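Local atomic coordinates of AT-less polyketide synthase (PDB entry 4TKT), a protein that probably catalyses decarboxylative condensation, as the KS6 ketosynthase domain of MgsF, in chain extension of the polyketide isomigrastatin by an AT-less type I synthase. Residues Phe230-Arg236 with Asp245-Pro249; Ala135-Tyr139 with Gly211-Leu215; Gly60-Trp66 with Tyr222-Gly226; Leu24-Trp28 with Ala372-Gln377; Ile73-Asp77 with Arg96-Gln100. All coordinates share one frame; numbering follows the deposited sequence.

Contact 1. Residues Phe230-Arg236 with Asp245-Pro249; sequences FASSDGR and DGYVP
D245 OD2 is gripped twice: the hydroxyl S233 OG donates to it over 2.7 Å, and R56 forms a salt bridge with the same oxygen. The second carboxylate oxygen, D245 OD1, accepts S233 N at 3.1 Å, so one aspartate holds both the amide and the hydroxyl of a single serine, each on the syn side and somewhat out of the carboxylate plane. S233 belongs to a type I turn, S232 to G235, in the long connection between helix 220-227 and strand 252-260 of the thiolase-like fold; G235 accepts the positive phi at its end. Beside the turn, A231 and Y247 form a single beta bridge. Y247 N donates to F230 O at 3.1 Å, and S232 N to Y247 O at 3.0 Å. With no side chain at G246, its CA can lie 3.8 Å from S232 CA. Y247 carries CG between its backbone N and carbonyl carbon (chi1 66°), which turns the ring back so that Y247 CE2 meets F230 CB at 3.7 Å; the same ring stands edge-to-face with H361. V248 rests both methyls on G235 O. One water donates to S232 O at 3.1 Å and to Y247 O at 2.9 Å.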
# COMPACT_ATOMS: atom_id res chain seq x y z
N PHE A 230 -23.04 -2.30 -14.65
CA PHE A 230 -21.77 -1.61 -14.47
C PHE A 230 -20.61 -2.48 -14.92
O PHE A 230 -19.51 -1.99 -15.17
CB PHE A 230 -21.56 -1.20 -13.01
CG PHE A 230 -22.62 -0.28 -12.48
CD1 PHE A 230 -22.74 1.01 -12.95
CD2 PHE A 230 -23.48 -0.71 -11.48
CE1 PHE A 230 -23.71 1.86 -12.45
CE2 PHE A 230 -24.45 0.13 -10.97
CZ PHE A 230 -24.57 1.42 -11.46
N ALA A 231 -20.85 -3.79 -15.02
CA ALA A 231 -19.80 -4.74 -15.34
C ALA A 231 -19.51 -4.78 -16.84
O ALA A 231 -20.42 -4.63 -17.66
CB ALA A 231 -20.17 -6.12 -14.84
N SER A 232 -18.24 -4.96 -17.19
CA SER A 232 -17.84 -5.12 -18.59
C SER A 232 -18.06 -6.56 -19.05
O SER A 232 -17.93 -7.50 -18.27
CB SER A 232 -16.38 -4.71 -18.79
OG SER A 232 -15.52 -5.40 -17.90
N SER A 233 -18.39 -6.72 -20.33
CA SER A 233 -18.72 -8.03 -20.87
C SER A 233 -17.54 -8.99 -20.93
O SER A 233 -17.73 -10.20 -21.06
CB SER A 233 -19.31 -7.87 -22.28
OG SER A 233 -20.48 -7.07 -22.24
N ASP A 234 -16.33 -8.45 -20.85
CA ASP A 234 -15.12 -9.26 -21.00
C ASP A 234 -14.27 -9.29 -19.73
O ASP A 234 -13.15 -9.80 -19.73
CB ASP A 234 -14.28 -8.74 -22.17
CG ASP A 234 -13.76 -7.33 -21.93
OD1 ASP A 234 -14.36 -6.61 -21.11
OD2 ASP A 234 -12.77 -6.95 -22.59
N GLY A 235 -14.81 -8.72 -18.65
CA GLY A 235 -14.12 -8.72 -17.36
C GLY A 235 -12.80 -7.99 -17.37
O GLY A 235 -11.86 -8.37 -16.68
N ARG A 236 -12.73 -6.92 -18.16
CA ARG A 236 -11.52 -6.12 -18.25
C ARG A 236 -11.84 -4.64 -18.11
O ARG A 236 -12.93 -4.19 -18.47
CB ARG A 236 -10.81 -6.38 -19.58
CG ARG A 236 -10.28 -7.79 -19.75
CD ARG A 236 -9.29 -8.15 -18.66
NE ARG A 236 -8.58 -9.40 -18.92
CZ ARG A 236 -9.09 -10.61 -18.71
NH1 ARG A 236 -10.33 -10.74 -18.25
NH2 ARG A 236 -8.37 -11.69 -18.97
N ASP A 245 -17.02 -1.46 -22.04
CA ASP A 245 -18.43 -1.33 -21.71
C ASP A 245 -18.70 -1.61 -20.23
O ASP A 245 -19.72 -2.20 -19.88
CB ASP A 245 -19.27 -2.26 -22.58
CG ASP A 245 -18.90 -3.72 -22.41
OD1 ASP A 245 -17.83 -4.01 -21.82
OD2 ASP A 245 -19.67 -4.59 -22.87
N GLY A 246 -17.77 -1.19 -19.38
CA GLY A 246 -17.90 -1.40 -17.95
C GLY A 246 -16.56 -1.65 -17.30
O GLY A 246 -15.51 -1.43 -17.92
N TYR A 247 -16.57 -2.11 -16.06
CA TYR A 247 -15.33 -2.41 -15.36
C TYR A 247 -15.34 -3.82 -14.80
O TYR A 247 -16.35 -4.53 -14.87
CB TYR A 247 -15.08 -1.39 -14.24
CG TYR A 247 -16.07 -1.43 -13.09
CD1 TYR A 247 -15.90 -2.30 -12.03
CD2 TYR A 247 -17.16 -0.56 -13.06
CE1 TYR A 247 -16.80 -2.33 -10.98
CE2 TYR A 247 -18.06 -0.58 -12.01
CZ TYR A 247 -17.87 -1.47 -10.97
OH TYR A 247 -18.76 -1.50 -9.92
N VAL A 248 -14.21 -4.23 -14.25
CA VAL A 248 -14.10 -5.50 -13.54
C VAL A 248 -13.56 -5.22 -12.13
O VAL A 248 -12.55 -4.54 -11.97
CB VAL A 248 -13.19 -6.51 -14.28
CG1 VAL A 248 -11.81 -5.93 -14.55
CG2 VAL A 248 -13.09 -7.81 -13.52
N PRO A 249 -14.27 -5.71 -11.11
CA PRO A 249 -13.86 -5.43 -9.72
C PRO A 249 -12.55 -6.12 -9.36
O PRO A 249 -12.25 -7.19 -9.87
CB PRO A 249 -15.02 -5.98 -8.89
CG PRO A 249 -15.65 -7.01 -9.76
CD PRO A 249 -15.50 -6.51 -11.17
O HOH W 1 -16.65 -7.35 -15.43
O HOH W 2 -13.67 -1.84 -20.01

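Contact 2. Residues Ala135-Tyr139 with Gly211-Leu215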
# COMPACT_ATOMS: atom_id res chain seq x y z
N ALA A 135 -8.25 5.34 7.00
CA ALA A 135 -8.51 4.21 6.12
C ALA A 135 -9.70 4.48 5.21
O ALA A 135 -10.67 5.11 5.61
CB ALA A 135 -8.76 2.96 6.95
N GLY A 136 -9.61 4.00 3.98
CA GLY A 136 -10.71 4.10 3.04
C GLY A 136 -11.28 2.73 2.72
O GLY A 136 -10.54 1.81 2.36
N ALA A 137 -12.59 2.59 2.86
CA ALA A 137 -13.28 1.35 2.53
C ALA A 137 -14.74 1.65 2.25
O ALA A 137 -15.27 2.65 2.73
CB ALA A 137 -13.14 0.35 3.65
N MSE A 138 -15.40 0.79 1.48
CA MSE A 138 -16.79 1.06 1.10
C MSE A 138 -17.73 -0.14 1.24
O MSE A 138 -18.95 0.03 1.21
CB MSE A 138 -16.85 1.58 -0.33
CG MSE A 138 -16.35 0.61 -1.39
SE MSE A 138 -16.58 1.30 -3.21
CE MSE A 138 -18.53 1.35 -3.29
N TYR A 139 -17.19 -1.34 1.40
CA TYR A 139 -18.02 -2.54 1.50
C TYR A 139 -17.95 -3.19 2.87
O TYR A 139 -16.88 -3.30 3.47
CB TYR A 139 -17.63 -3.57 0.44
CG TYR A 139 -17.94 -3.17 -0.98
CD1 TYR A 139 -19.26 -3.10 -1.42
CD2 TYR A 139 -16.93 -2.88 -1.88
CE1 TYR A 139 -19.55 -2.74 -2.72
CE2 TYR A 139 -17.21 -2.52 -3.18
CZ TYR A 139 -18.53 -2.45 -3.60
OH TYR A 139 -18.82 -2.09 -4.89
N GLY A 211 -4.39 4.79 3.89
CA GLY A 211 -4.53 3.73 2.91
C GLY A 211 -5.96 3.32 2.67
O GLY A 211 -6.89 3.90 3.22
N GLY A 212 -6.13 2.29 1.84
CA GLY A 212 -7.44 1.78 1.51
C GLY A 212 -7.45 0.27 1.43
O GLY A 212 -6.42 -0.37 1.23
N VAL A 213 -8.63 -0.32 1.59
CA VAL A 213 -8.78 -1.76 1.52
C VAL A 213 -10.09 -2.11 0.80
O VAL A 213 -11.12 -1.47 1.02
CB VAL A 213 -8.75 -2.41 2.92
CG1 VAL A 213 -9.76 -1.75 3.85
CG2 VAL A 213 -8.99 -3.91 2.83
N ASN A 214 -10.03 -3.11 -0.07
CA ASN A 214 -11.22 -3.56 -0.77
C ASN A 214 -11.14 -5.03 -1.13
O ASN A 214 -10.21 -5.46 -1.81
CB ASN A 214 -11.43 -2.73 -2.03
CG ASN A 214 -12.71 -3.08 -2.75
OD1 ASN A 214 -13.80 -2.67 -2.34
ND2 ASN A 214 -12.60 -3.85 -3.83
N LEU A 215 -12.11 -5.81 -0.65
CA LEU A 215 -12.15 -7.24 -0.93
C LEU A 215 -13.47 -7.65 -1.56
O LEU A 215 -14.49 -6.98 -1.39
CB LEU A 215 -11.92 -8.04 0.36
CG LEU A 215 -10.58 -7.80 1.07
CD1 LEU A 215 -10.47 -8.66 2.32
CD2 LEU A 215 -9.41 -8.07 0.12
O HOH W 3 -14.43 -2.21 0.79
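Backbone hydrogen bonds come first here: G136 N donates to G211 O at 2.8 Å, and V213 N returns a bond to G136 O at 3.0 Å. G136 thus uses both its polar atoms on the residues either side of G212, the usual pattern of parallel pairing. Strand 129-136 lies between 179-182 and 208-214 in the large mixed sheet of the thiolase-type ketosynthase fold. Weaker CA-H...O contacts support the pairing, from A135 CA to G211 O and from G212 CA to G136 O; glycines at 136 and 212 allow their CA atoms to lie 4.3 Å apart.

Apolar contact is slight. A137 CB lies 4.0 Å from V213 CG1, two small groups that also touch I165 of helix 163-173.

Beyond the paired residues the contact becomes polar. N214 swings its amide away from its own N (chi1 -176°), which carries OD1 to the edge of the Y139 ring, in its plane and 3.2 Å from Y139 CD2; ring and amide planes are 51° apart. A water takes Y139 N at 3.0 Å and probably donates to N214 OD1. The polar ends have other partners: Y139 OH bonds E363 and N214 ND2 bonds G250 O.

The chemistry implies a start held by direct backbone bonds, giving way to an end bridged by water and side chains.

Contact 3. Residues Gly60-Trp66 with Tyr222-Gly226; sequences GRTYSKW and YLMIG
Y222 OH donates to W66 O over 2.7 Å, while at the other end of the same residue Y222 O accepts T62 OG1 at 2.8 Å. One tyrosine therefore serves the loop 60-66 as donor and as acceptor. Both hydroxyls lie well out of the plane of the carbonyl they meet, by 51° at Y222 O and 35° at W66 O. Y222 O also takes the weak helical bond from G226 N, so it has two donors. The trans first torsion of T62 (chi1 -179°) carries its hydroxyl to the helix; there OG1 donates to Y222 O and receives a weak, long bond from S64 N. A threonine suits the place, because its hydroxyl can give and accept at once. The backbone of T62 is engaged by Y51 and D53.

Two more carbonyls, R61 O and L223 O, lie 2.7 Å and 2.8 Å from a shared water that probably links them. S64 O is satisfied by H48, and R61 NH1 bonds G60 O within the loop.

Carbon groups close up against further carbonyl oxygens. L223 CD2 packs against G60 O and R61 O, and the edge of the Y63 ring meets G226 O, with Y63 CE1 3.5 Å away. G226 has no side chain and lets T62 sit close, CA to CA 4.5 Å. Y63 OH probably bonds A231 O.

The arrangement is that of an irregular loop packed against helix 220-227, tied by T62 OG1 to a helix carbonyl and by Y222 OH to a loop carbonyl, in the N-terminal half of the thiolase-type ketosynthase fold.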
# COMPACT_ATOMS: atom_id res chain seq x y z
N GLY A 60 -31.50 -11.98 -10.76
CA GLY A 60 -30.90 -13.01 -9.91
C GLY A 60 -29.63 -13.59 -10.49
O GLY A 60 -29.10 -14.58 -9.98
N ARG A 61 -29.13 -12.97 -11.55
CA ARG A 61 -27.93 -13.45 -12.22
C ARG A 61 -26.94 -12.32 -12.48
O ARG A 61 -27.23 -11.15 -12.20
CB ARG A 61 -28.28 -14.14 -13.54
CG ARG A 61 -29.17 -15.37 -13.39
CD ARG A 61 -28.46 -16.48 -12.63
NE ARG A 61 -29.29 -17.68 -12.52
CZ ARG A 61 -30.14 -17.91 -11.52
NH1 ARG A 61 -30.26 -17.03 -10.54
NH2 ARG A 61 -30.85 -19.03 -11.50
N THR A 62 -25.78 -12.67 -13.02
CA THR A 62 -24.77 -11.70 -13.42
C THR A 62 -24.02 -12.19 -14.65
O THR A 62 -23.86 -13.40 -14.84
CB THR A 62 -23.77 -11.42 -12.28
OG1 THR A 62 -22.83 -10.43 -12.71
CG2 THR A 62 -23.03 -12.68 -11.89
N TYR A 63 -23.57 -11.26 -15.48
CA TYR A 63 -22.88 -11.62 -16.71
C TYR A 63 -21.37 -11.45 -16.58
O TYR A 63 -20.62 -11.68 -17.53
CB TYR A 63 -23.41 -10.78 -17.88
CG TYR A 63 -23.27 -9.29 -17.69
CD1 TYR A 63 -24.19 -8.57 -16.95
CD2 TYR A 63 -22.21 -8.61 -18.26
CE1 TYR A 63 -24.06 -7.21 -16.77
CE2 TYR A 63 -22.06 -7.25 -18.09
CZ TYR A 63 -22.99 -6.55 -17.34
OH TYR A 63 -22.85 -5.20 -17.18
N SER A 64 -20.93 -11.05 -15.40
CA SER A 64 -19.51 -10.95 -15.10
C SER A 64 -19.05 -12.14 -14.27
O SER A 64 -19.73 -12.55 -13.33
CB SER A 64 -19.19 -9.65 -14.37
OG SER A 64 -17.83 -9.61 -13.97
N LYS A 65 -17.90 -12.70 -14.62
CA LYS A 65 -17.34 -13.82 -13.87
C LYS A 65 -15.83 -13.65 -13.68
O LYS A 65 -15.11 -14.61 -13.44
CB LYS A 65 -17.63 -15.14 -14.58
CG LYS A 65 -17.05 -15.25 -15.98
CD LYS A 65 -17.27 -16.64 -16.55
CE LYS A 65 -16.58 -16.81 -17.89
NZ LYS A 65 -16.66 -18.22 -18.37
N TRP A 66 -15.37 -12.40 -13.76
CA TRP A 66 -13.95 -12.10 -13.65
C TRP A 66 -13.66 -11.15 -12.50
O TRP A 66 -14.56 -10.50 -11.97
CB TRP A 66 -13.43 -11.51 -14.96
CG TRP A 66 -13.70 -12.37 -16.15
CD1 TRP A 66 -12.90 -13.36 -16.64
CD2 TRP A 66 -14.85 -12.32 -17.01
NE1 TRP A 66 -13.48 -13.93 -17.75
CE2 TRP A 66 -14.67 -13.31 -17.99
CE3 TRP A 66 -16.00 -11.53 -17.03
CZ2 TRP A 66 -15.62 -13.53 -19.00
CZ3 TRP A 66 -16.93 -11.75 -18.03
CH2 TRP A 66 -16.74 -12.74 -19.00
N TYR A 222 -21.38 -8.90 -7.28
CA TYR A 222 -21.45 -9.28 -8.68
C TYR A 222 -22.89 -9.28 -9.19
O TYR A 222 -23.13 -8.93 -10.35
CB TYR A 222 -20.80 -10.65 -8.89
CG TYR A 222 -19.30 -10.54 -9.01
CD1 TYR A 222 -18.49 -10.48 -7.87
CD2 TYR A 222 -18.69 -10.46 -10.25
CE1 TYR A 222 -17.12 -10.36 -7.98
CE2 TYR A 222 -17.32 -10.34 -10.37
CZ TYR A 222 -16.54 -10.29 -9.23
OH TYR A 222 -15.17 -10.18 -9.35
N LEU A 223 -23.83 -9.66 -8.34
CA LEU A 223 -25.24 -9.58 -8.71
C LEU A 223 -25.66 -8.13 -8.87
O LEU A 223 -26.61 -7.81 -9.59
CB LEU A 223 -26.12 -10.27 -7.66
CG LEU A 223 -26.04 -11.80 -7.58
CD1 LEU A 223 -26.82 -12.31 -6.39
CD2 LEU A 223 -26.54 -12.44 -8.87
N MSE A 224 -24.94 -7.24 -8.20
CA MSE A 224 -25.25 -5.82 -8.21
C MSE A 224 -24.76 -5.13 -9.47
O MSE A 224 -25.50 -4.36 -10.09
CB MSE A 224 -24.65 -5.15 -6.98
CG MSE A 224 -25.11 -3.73 -6.75
SE MSE A 224 -23.62 -2.54 -6.38
CE MSE A 224 -23.14 -2.11 -8.21
N ILE A 225 -23.52 -5.40 -9.85
CA ILE A 225 -22.95 -4.81 -11.06
C ILE A 225 -23.56 -5.44 -12.30
O ILE A 225 -23.46 -4.90 -13.40
CB ILE A 225 -21.42 -4.96 -11.10
CG1 ILE A 225 -21.02 -6.43 -11.16
CG2 ILE A 225 -20.79 -4.29 -9.89
CD1 ILE A 225 -19.51 -6.64 -11.24
N GLY A 226 -24.20 -6.59 -12.13
CA GLY A 226 -24.91 -7.24 -13.22
C GLY A 226 -26.25 -6.58 -13.46
O GLY A 226 -26.64 -6.34 -14.60
O HOH W 4 -28.56 -9.57 -10.45

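Contact 4. Residues Leu24-Trp28 with Ala372-Gln377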
# COMPACT_ATOMS: atom_id res chain seq x y z
N LEU A 24 4.95 -5.05 -3.18
CA LEU A 24 5.18 -3.98 -4.15
C LEU A 24 6.25 -4.34 -5.17
O LEU A 24 6.16 -3.93 -6.33
CB LEU A 24 5.56 -2.69 -3.42
CG LEU A 24 4.39 -2.03 -2.67
CD1 LEU A 24 4.89 -1.04 -1.63
CD2 LEU A 24 3.45 -1.35 -3.65
N ASP A 25 7.26 -5.10 -4.75
CA ASP A 25 8.32 -5.53 -5.66
C ASP A 25 7.75 -6.36 -6.80
O ASP A 25 8.11 -6.18 -7.97
CB ASP A 25 9.40 -6.32 -4.92
CG ASP A 25 10.22 -5.47 -3.97
OD1 ASP A 25 10.24 -4.23 -4.14
OD2 ASP A 25 10.85 -6.04 -3.06
N THR A 26 6.85 -7.29 -6.46
CA THR A 26 6.19 -8.11 -7.46
C THR A 26 5.28 -7.25 -8.32
O THR A 26 5.17 -7.46 -9.53
CB THR A 26 5.37 -9.23 -6.82
OG1 THR A 26 6.21 -10.01 -5.96
CG2 THR A 26 4.77 -10.13 -7.88
N PHE A 27 4.63 -6.28 -7.69
CA PHE A 27 3.71 -5.38 -8.37
C PHE A 27 4.43 -4.62 -9.48
O PHE A 27 3.89 -4.44 -10.56
CB PHE A 27 3.07 -4.42 -7.37
CG PHE A 27 1.98 -3.56 -7.96
CD1 PHE A 27 0.97 -4.12 -8.71
CD2 PHE A 27 1.97 -2.19 -7.74
CE1 PHE A 27 -0.03 -3.34 -9.25
CE2 PHE A 27 0.97 -1.40 -8.27
CZ PHE A 27 -0.03 -1.98 -9.02
N TRP A 28 5.66 -4.19 -9.20
CA TRP A 28 6.46 -3.51 -10.20
C TRP A 28 6.82 -4.44 -11.35
O TRP A 28 6.82 -4.03 -12.51
CB TRP A 28 7.73 -2.93 -9.58
CG TRP A 28 8.65 -2.35 -10.61
CD1 TRP A 28 9.89 -2.81 -10.95
CD2 TRP A 28 8.40 -1.22 -11.46
NE1 TRP A 28 10.43 -2.02 -11.95
CE2 TRP A 28 9.53 -1.04 -12.28
CE3 TRP A 28 7.32 -0.34 -11.60
CZ2 TRP A 28 9.62 -0.02 -13.22
CZ3 TRP A 28 7.41 0.68 -12.53
CH2 TRP A 28 8.55 0.83 -13.33
N ALA A 372 0.76 3.67 -5.79
CA ALA A 372 1.88 2.74 -5.85
C ALA A 372 2.51 2.71 -7.23
O ALA A 372 3.73 2.82 -7.37
CB ALA A 372 1.41 1.35 -5.45
N LYS A 373 1.67 2.58 -8.26
CA LYS A 373 2.15 2.56 -9.64
C LYS A 373 2.91 3.83 -9.98
O LYS A 373 3.95 3.79 -10.64
CB LYS A 373 0.99 2.37 -10.61
CG LYS A 373 1.41 2.44 -12.07
CD LYS A 373 0.22 2.31 -13.00
CE LYS A 373 0.59 2.70 -14.43
NZ LYS A 373 -0.59 2.71 -15.33
N LEU A 374 2.39 4.96 -9.52
CA LEU A 374 2.99 6.26 -9.81
C LEU A 374 4.35 6.40 -9.13
O LEU A 374 5.32 6.80 -9.76
CB LEU A 374 2.06 7.39 -9.40
CG LEU A 374 2.47 8.81 -9.80
CD1 LEU A 374 2.94 8.86 -11.24
CD2 LEU A 374 1.31 9.76 -9.60
N LEU A 375 4.40 6.07 -7.84
CA LEU A 375 5.64 6.17 -7.08
C LEU A 375 6.70 5.20 -7.60
O LEU A 375 7.89 5.53 -7.63
CB LEU A 375 5.38 5.91 -5.59
CG LEU A 375 4.58 6.97 -4.84
CD1 LEU A 375 4.31 6.52 -3.42
CD2 LEU A 375 5.30 8.30 -4.84
N LEU A 376 6.27 4.01 -7.99
CA LEU A 376 7.18 3.00 -8.52
C LEU A 376 7.76 3.41 -9.86
O LEU A 376 8.92 3.13 -10.16
CB LEU A 376 6.48 1.65 -8.65
CG LEU A 376 6.30 0.85 -7.35
CD1 LEU A 376 5.40 -0.35 -7.58
CD2 LEU A 376 7.65 0.42 -6.81
N GLN A 377 6.96 4.08 -10.68
CA GLN A 377 7.42 4.58 -11.97
C GLN A 377 8.52 5.62 -11.77
O GLN A 377 9.49 5.65 -12.52
CB GLN A 377 6.27 5.17 -12.77
CG GLN A 377 5.41 4.14 -13.48
CD GLN A 377 4.26 4.77 -14.23
OE1 GLN A 377 3.98 4.42 -15.38
NE2 GLN A 377 3.58 5.72 -13.59
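L24, at the start of helix 24-32, places CD2 3.8 Å from A372 CB, while its carbonyl O lies 3.9 Å from L376 CD1. The small alanine makes room for this leucine and for F27. One turn on, F27 turns its ring across to helix 366-380, CG lying opposite the backbone N (chi1 -173°): F27 CE2 stands 4.0 Å from A372 CB, F27 CD2 3.9 Å from L376 CD1, and the ring edge faces K373 N. W28 follows with its indole alongside L376, the two side chains running past each other in opposite directions. W28 CE3 lies 3.7 Å from L376 CB, and L376 O sits above one face of the indole, toward its rim; H380 stacks on the same indole. W28 CZ3 then nears Q377 CG.

The axes of segments 24-28 and 372-377 approach to 10.6 Å at a steep -77°, the contact spanning about one turn of each. L24 and A372 also touch M14 of strand 9-17 in the ketosynthase core. No hydrogen bond joins the segments: the chemistry is chiefly van der Waals packing of aliphatic and aromatic carbon, while K373 NZ pairs with E319 and Q377 OE1 accepts V384 N.

Contact 5. Residues Ile73-Asp77 with Arg96-Gln100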
# COMPACT_ATOMS: atom_id res chain seq x y z
N ILE A 73 -7.28 -14.63 1.43
CA ILE A 73 -7.78 -13.49 2.18
C ILE A 73 -8.33 -13.93 3.54
O ILE A 73 -8.69 -13.10 4.37
CB ILE A 73 -8.88 -12.73 1.42
CG1 ILE A 73 -10.12 -13.61 1.23
CG2 ILE A 73 -8.36 -12.24 0.07
CD1 ILE A 73 -11.27 -12.88 0.59
N ASP A 74 -8.39 -15.24 3.76
CA ASP A 74 -8.81 -15.78 5.05
C ASP A 74 -7.61 -16.10 5.94
O ASP A 74 -7.77 -16.50 7.09
CB ASP A 74 -9.66 -17.03 4.85
CG ASP A 74 -8.96 -18.11 4.06
OD1 ASP A 74 -7.99 -17.79 3.33
OD2 ASP A 74 -9.38 -19.28 4.15
N GLU A 75 -6.41 -15.93 5.39
CA GLU A 75 -5.18 -16.18 6.15
C GLU A 75 -4.88 -15.01 7.07
O GLU A 75 -5.00 -13.85 6.67
CB GLU A 75 -4.01 -16.44 5.20
CG GLU A 75 -4.20 -17.65 4.30
CD GLU A 75 -3.08 -17.81 3.28
OE1 GLU A 75 -2.22 -16.91 3.21
OE2 GLU A 75 -3.08 -18.83 2.56
N PHE A 76 -4.49 -15.31 8.30
CA PHE A 76 -4.29 -14.28 9.32
C PHE A 76 -3.43 -14.80 10.47
O PHE A 76 -3.39 -16.00 10.74
CB PHE A 76 -5.65 -13.80 9.83
CG PHE A 76 -5.57 -12.60 10.73
CD1 PHE A 76 -4.82 -11.49 10.37
CD2 PHE A 76 -6.27 -12.56 11.93
CE1 PHE A 76 -4.75 -10.38 11.20
CE2 PHE A 76 -6.22 -11.45 12.75
CZ PHE A 76 -5.46 -10.36 12.39
N ASP A 77 -2.75 -13.88 11.15
CA ASP A 77 -1.90 -14.23 12.29
C ASP A 77 -2.40 -13.53 13.55
O ASP A 77 -1.78 -12.57 14.01
CB ASP A 77 -0.45 -13.83 11.99
CG ASP A 77 0.54 -14.42 12.98
OD1 ASP A 77 0.13 -14.89 14.06
OD2 ASP A 77 1.75 -14.40 12.67
N ARG A 96 -8.53 -7.58 8.99
CA ARG A 96 -7.39 -8.47 9.17
C ARG A 96 -6.24 -8.10 8.24
O ARG A 96 -5.10 -7.99 8.68
CB ARG A 96 -7.80 -9.93 8.95
CG ARG A 96 -8.76 -10.48 10.00
CD ARG A 96 -8.97 -11.97 9.81
NE ARG A 96 -10.34 -12.31 9.44
CZ ARG A 96 -10.69 -13.40 8.77
NH1 ARG A 96 -9.76 -14.26 8.37
NH2 ARG A 96 -11.96 -13.63 8.48
N LEU A 97 -6.54 -7.91 6.96
CA LEU A 97 -5.51 -7.63 5.98
C LEU A 97 -4.92 -6.23 6.13
O LEU A 97 -3.77 -6.00 5.78
CB LEU A 97 -6.05 -7.81 4.56
CG LEU A 97 -6.44 -9.24 4.16
CD1 LEU A 97 -6.51 -9.38 2.65
CD2 LEU A 97 -5.48 -10.25 4.75
N PHE A 98 -5.72 -5.30 6.65
CA PHE A 98 -5.23 -3.94 6.83
C PHE A 98 -4.29 -3.87 8.03
O PHE A 98 -3.33 -3.11 8.03
CB PHE A 98 -6.39 -2.95 7.00
CG PHE A 98 -5.98 -1.52 6.83
CD1 PHE A 98 -5.48 -1.06 5.62
CD2 PHE A 98 -6.09 -0.62 7.88
CE1 PHE A 98 -5.09 0.26 5.46
CE2 PHE A 98 -5.71 0.70 7.73
CZ PHE A 98 -5.21 1.14 6.51
N LEU A 99 -4.58 -4.68 9.05
CA LEU A 99 -3.67 -4.82 10.18
C LEU A 99 -2.29 -5.24 9.71
O LEU A 99 -1.29 -4.63 10.08
CB LEU A 99 -4.21 -5.84 11.19
CG LEU A 99 -5.01 -5.29 12.37
CD1 LEU A 99 -5.58 -6.43 13.21
CD2 LEU A 99 -4.14 -4.38 13.22
N GLN A 100 -2.25 -6.28 8.88
CA GLN A 100 -0.98 -6.80 8.36
C GLN A 100 -0.31 -5.79 7.43
O GLN A 100 0.91 -5.65 7.42
CB GLN A 100 -1.21 -8.13 7.64
CG GLN A 100 -1.66 -9.25 8.58
CD GLN A 100 -1.81 -10.59 7.89
OE1 GLN A 100 -1.92 -10.67 6.67
NE2 GLN A 100 -1.80 -11.66 8.68
O HOH W 5 -3.19 -12.71 4.75
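R96 CB starts beside the F76 ring, 3.7 Å from F76 CD1. R96 CG comes next and sits over the centre of that ring, 3.7 Å from its centroid and 9° off the normal, a CH-pi contact over the face. R96 CD keeps to the same side and lies 3.5 Å from F76 CD2, so the three methylenes run across the phenyl. There the chain bends (chi3 -115°), turning the guanidinium out of line with the ring, the two planes 58° apart. R96 NE is then taken by M91 O. R96 NH1 bonds Y612 O and has D74 O 3.3 Å away, at the edge of the guanidinium and in its plane. An arginine suits the site because its long carbon stem can cover a ring while its head bonds the carbonyls of M91 and Y612.

This joins helix 93-109 of the ketosynthase domain to the short strand 75-76, which pairs antiparallel with 610-611 near the C-terminus; Y612 lies just beyond that strand. F76 is further met at its edge by L99, with L99 CD1 4.0 Å from F76 CZ, and F81 lies nearly parallel to it. Q100 NE2 stands 3.5 Å from F76 CD1, while a water donates to Q100 OE1 at 3.1 Å and to E75 O at 2.9 Å. Toward the beginning of the segment, I73 CG2 rests against L97 CD1.

Contacts 1 and 3 adjoin, their centres 10 Å apart: A231 N probably bonds I225 O, and G235 and P249 pack on W66 and Y222. Contacts 2 and 5 form a second pair, 14 Å between centres, where F98 packs on A135 and L97 on L215. The two pairs are close: contact 2 comes within about 5 Å of contacts 1 and 3, nearest atoms. Contact 4 stands apart, its nearest neighbour, contact 2, about 10 Å away. H361 ends an NIGH sequence, which in related ketosynthases lies at the active site, and E363 follows two residues on, so contacts 1 and 2 probably flank that site. A MES molecule, probably from crystallisation, lies beside I73 in contact 5.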